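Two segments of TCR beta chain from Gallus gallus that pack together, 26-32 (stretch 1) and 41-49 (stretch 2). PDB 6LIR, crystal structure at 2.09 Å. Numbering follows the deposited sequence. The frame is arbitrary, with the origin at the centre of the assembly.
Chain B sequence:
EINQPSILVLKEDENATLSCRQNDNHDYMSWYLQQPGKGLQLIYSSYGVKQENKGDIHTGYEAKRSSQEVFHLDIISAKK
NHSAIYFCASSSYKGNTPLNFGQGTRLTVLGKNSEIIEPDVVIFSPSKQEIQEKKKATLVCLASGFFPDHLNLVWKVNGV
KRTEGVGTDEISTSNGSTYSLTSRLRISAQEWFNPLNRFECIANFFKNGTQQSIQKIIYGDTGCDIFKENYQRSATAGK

Stretch 1 (26-32) HDYMSWY
Stretch 2, residues 41-49: QLIYSSYGV

The two stretches pair as neighbouring antiparallel β-strands, joined by four backbone hydrogen bonds and by side-chain packing, the closest of it between Tyr-32 CZ and Leu-42 CD1 (3.4 Å). Strand axes of 28-32 and 41-46 run at 175° and approach to 4.6 Å; 564 Å² is buried, both sides summed. Residues 28-32 and 43-46 are buried, Leu-42 is partly exposed and Tyr-47 exposed.

Register is set by Met-29 opposite Ser-46 (CA-CA 5.3 Å), Ser-30 opposite Ser-45 (CA-CA 4.0 Å) and Trp-31 opposite Tyr-44 (CA-CA 5.4 Å). Met-29 N donates to Ser-46 O (3.1 Å), Ser-46 N to Met-29 O (2.9 Å), and Trp-31 N to Tyr-44 O (2.8 Å). A bulge then shifts the register by one: Ile-43 (phi/psi -86/-52) supplies its N to Trp-31 O at 2.8 Å, and Tyr-32 faces Leu-42 (CA-CA 4.5 Å).

Ser-30, Tyr-32, Leu-42 and Ser-45 share a face. Tyr-32 (m, chi2 -86°) offers its ring to Leu-42 (t, p), whose apolar CD1 suits the ring face, lying 3.7 Å from the Tyr-32 ring centroid, 24° off the normal, a CH-pi contact. Ser-30 CB (chi1 p) lies 3.6 Å from Leu-42 CD1; the Ser-30 and Ser-45 hydroxyls are hydrogen-bonded elsewhere in the structure. Met-29, Trp-31, Tyr-44 and Ser-46 point to the other face.

Tyr-28 (t, chi2 83°) meets Tyr-47 (m, chi2 -31°) rim to rim, CE1 to CE1 3.6 Å, planes at 25°.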

# COMPACT_ATOMS: atom_id res chain seq x y z
N HIS B 26 23.78 1.22 13.04
CA HIS B 26 23.65 -0.21 12.82
C HIS B 26 24.80 -0.73 11.97
O HIS B 26 25.17 -0.11 10.97
CB HIS B 26 22.32 -0.53 12.14
CG HIS B 26 21.16 -0.59 13.08
ND1 HIS B 26 19.86 -0.74 12.65
CD2 HIS B 26 21.10 -0.51 14.43
CE1 HIS B 26 19.05 -0.75 13.70
NE2 HIS B 26 19.78 -0.61 14.79
N ASP B 27 25.35 -1.88 12.36
CA ASP B 27 26.43 -2.45 11.57
C ASP B 27 25.90 -3.20 10.36
O ASP B 27 26.54 -3.19 9.30
CB ASP B 27 27.28 -3.40 12.43
CG ASP B 27 28.01 -2.68 13.55
OD1 ASP B 27 28.26 -1.46 13.42
OD2 ASP B 27 28.33 -3.34 14.56
N TYR B 28 24.74 -3.83 10.47
CA TYR B 28 24.17 -4.59 9.37
C TYR B 28 23.24 -3.71 8.56
O TYR B 28 22.37 -3.03 9.12
CB TYR B 28 23.43 -5.82 9.89
CG TYR B 28 22.93 -6.74 8.79
CD1 TYR B 28 23.77 -7.68 8.21
CD2 TYR B 28 21.62 -6.67 8.34
CE1 TYR B 28 23.32 -8.52 7.21
CE2 TYR B 28 21.16 -7.50 7.34
CZ TYR B 28 22.01 -8.42 6.77
OH TYR B 28 21.56 -9.26 5.78
N MET B 29 23.42 -3.72 7.24
CA MET B 29 22.48 -3.12 6.32
C MET B 29 22.27 -4.09 5.17
O MET B 29 23.09 -4.97 4.92
CB MET B 29 22.96 -1.76 5.81
CG MET B 29 23.17 -0.74 6.91
SD MET B 29 23.60 0.87 6.26
CE MET B 29 22.07 1.30 5.41
N SER B 30 21.17 -3.90 4.45
CA SER B 30 20.86 -4.84 3.38
C SER B 30 19.91 -4.20 2.39
O SER B 30 19.25 -3.21 2.69
CB SER B 30 20.26 -6.14 3.93
OG SER B 30 19.06 -5.87 4.63
N TRP B 31 19.84 -4.80 1.21
CA TRP B 31 18.94 -4.38 0.14
C TRP B 31 18.13 -5.59 -0.29
O TRP B 31 18.70 -6.66 -0.54
CB TRP B 31 19.71 -3.80 -1.05
CG TRP B 31 20.02 -2.33 -0.93
CD1 TRP B 31 21.23 -1.76 -0.66
CD2 TRP B 31 19.09 -1.24 -1.10
NE1 TRP B 31 21.12 -0.39 -0.64
CE2 TRP B 31 19.82 -0.04 -0.91
CE3 TRP B 31 17.73 -1.16 -1.38
CZ2 TRP B 31 19.23 1.22 -1.00
CZ3 TRP B 31 17.14 0.10 -1.47
CH2 TRP B 31 17.89 1.26 -1.28
N TYR B 32 16.82 -5.42 -0.38
CA TYR B 32 15.89 -6.50 -0.65
C TYR B 32 15.06 -6.14 -1.87
O TYR B 32 14.79 -4.97 -2.14
CB TYR B 32 14.95 -6.75 0.55
CG TYR B 32 15.54 -7.64 1.62
CD1 TYR B 32 15.43 -9.03 1.53
CD2 TYR B 32 16.19 -7.11 2.72
CE1 TYR B 32 15.96 -9.85 2.50
CE2 TYR B 32 16.73 -7.93 3.70
CZ TYR B 32 16.61 -9.30 3.59
OH TYR B 32 17.13 -10.13 4.55
N GLN B 41 13.60 -10.83 -1.46
CA GLN B 41 14.83 -11.53 -1.80
C GLN B 41 16.02 -10.61 -1.59
O GLN B 41 16.05 -9.49 -2.11
CB GLN B 41 14.79 -12.02 -3.25
CG GLN B 41 13.59 -12.89 -3.57
CD GLN B 41 13.59 -13.36 -5.01
OE1 GLN B 41 12.65 -13.07 -5.76
NE2 GLN B 41 14.63 -14.08 -5.40
N LEU B 42 16.99 -11.10 -0.81
CA LEU B 42 18.21 -10.35 -0.53
C LEU B 42 19.04 -10.15 -1.80
O LEU B 42 19.47 -11.12 -2.43
CB LEU B 42 19.04 -11.05 0.54
CG LEU B 42 20.17 -10.15 1.05
CD1 LEU B 42 19.67 -9.23 2.14
CD2 LEU B 42 21.34 -10.98 1.54
N ILE B 43 19.27 -8.89 -2.16
CA ILE B 43 20.13 -8.53 -3.28
C ILE B 43 21.58 -8.43 -2.84
O ILE B 43 22.47 -9.05 -3.43
CB ILE B 43 19.66 -7.21 -3.91
CG1 ILE B 43 18.16 -7.25 -4.21
CG2 ILE B 43 20.46 -6.90 -5.17
CD1 ILE B 43 17.62 -5.92 -4.68
N TYR B 44 21.83 -7.65 -1.79
CA TYR B 44 23.17 -7.40 -1.28
C TYR B 44 23.02 -7.04 0.19
O TYR B 44 22.05 -6.40 0.59
CB TYR B 44 23.84 -6.24 -2.02
CG TYR B 44 24.95 -6.62 -2.98
CD1 TYR B 44 26.23 -6.89 -2.52
CD2 TYR B 44 24.71 -6.69 -4.34
CE1 TYR B 44 27.25 -7.23 -3.40
CE2 TYR B 44 25.72 -7.03 -5.23
CZ TYR B 44 26.99 -7.30 -4.75
OH TYR B 44 27.99 -7.63 -5.63
N SER B 45 23.99 -7.46 1.00
CA SER B 45 24.02 -7.12 2.41
C SER B 45 25.41 -6.61 2.77
O SER B 45 26.34 -6.65 1.96
CB SER B 45 23.65 -8.32 3.29
OG SER B 45 24.68 -9.30 3.28
N SER B 46 25.55 -6.15 4.01
CA SER B 46 26.80 -5.58 4.48
C SER B 46 26.88 -5.78 5.98
O SER B 46 25.97 -5.38 6.71
CB SER B 46 26.90 -4.09 4.13
OG SER B 46 28.00 -3.48 4.79
N TYR B 47 27.98 -6.37 6.45
CA TYR B 47 28.17 -6.58 7.88
C TYR B 47 28.90 -5.42 8.54
O TYR B 47 29.04 -5.42 9.77
CB TYR B 47 28.95 -7.88 8.13
CG TYR B 47 28.31 -9.14 7.57
CD1 TYR B 47 26.93 -9.26 7.47
CD2 TYR B 47 29.09 -10.21 7.16
CE1 TYR B 47 26.34 -10.41 6.96
CE2 TYR B 47 28.52 -11.37 6.65
CZ TYR B 47 27.14 -11.46 6.55
OH TYR B 47 26.57 -12.61 6.05
N GLY B 48 29.32 -4.42 7.77
CA GLY B 48 30.10 -3.33 8.30
C GLY B 48 30.62 -2.46 7.17
O GLY B 48 30.40 -2.74 5.99
N VAL B 49 31.31 -1.39 7.57
CA VAL B 49 31.87 -0.45 6.61
C VAL B 49 32.77 -1.17 5.62
O VAL B 49 33.60 -2.01 5.99
CB VAL B 49 32.63 0.68 7.33
CG1 VAL B 49 33.09 1.73 6.34
CG2 VAL B 49 31.75 1.31 8.40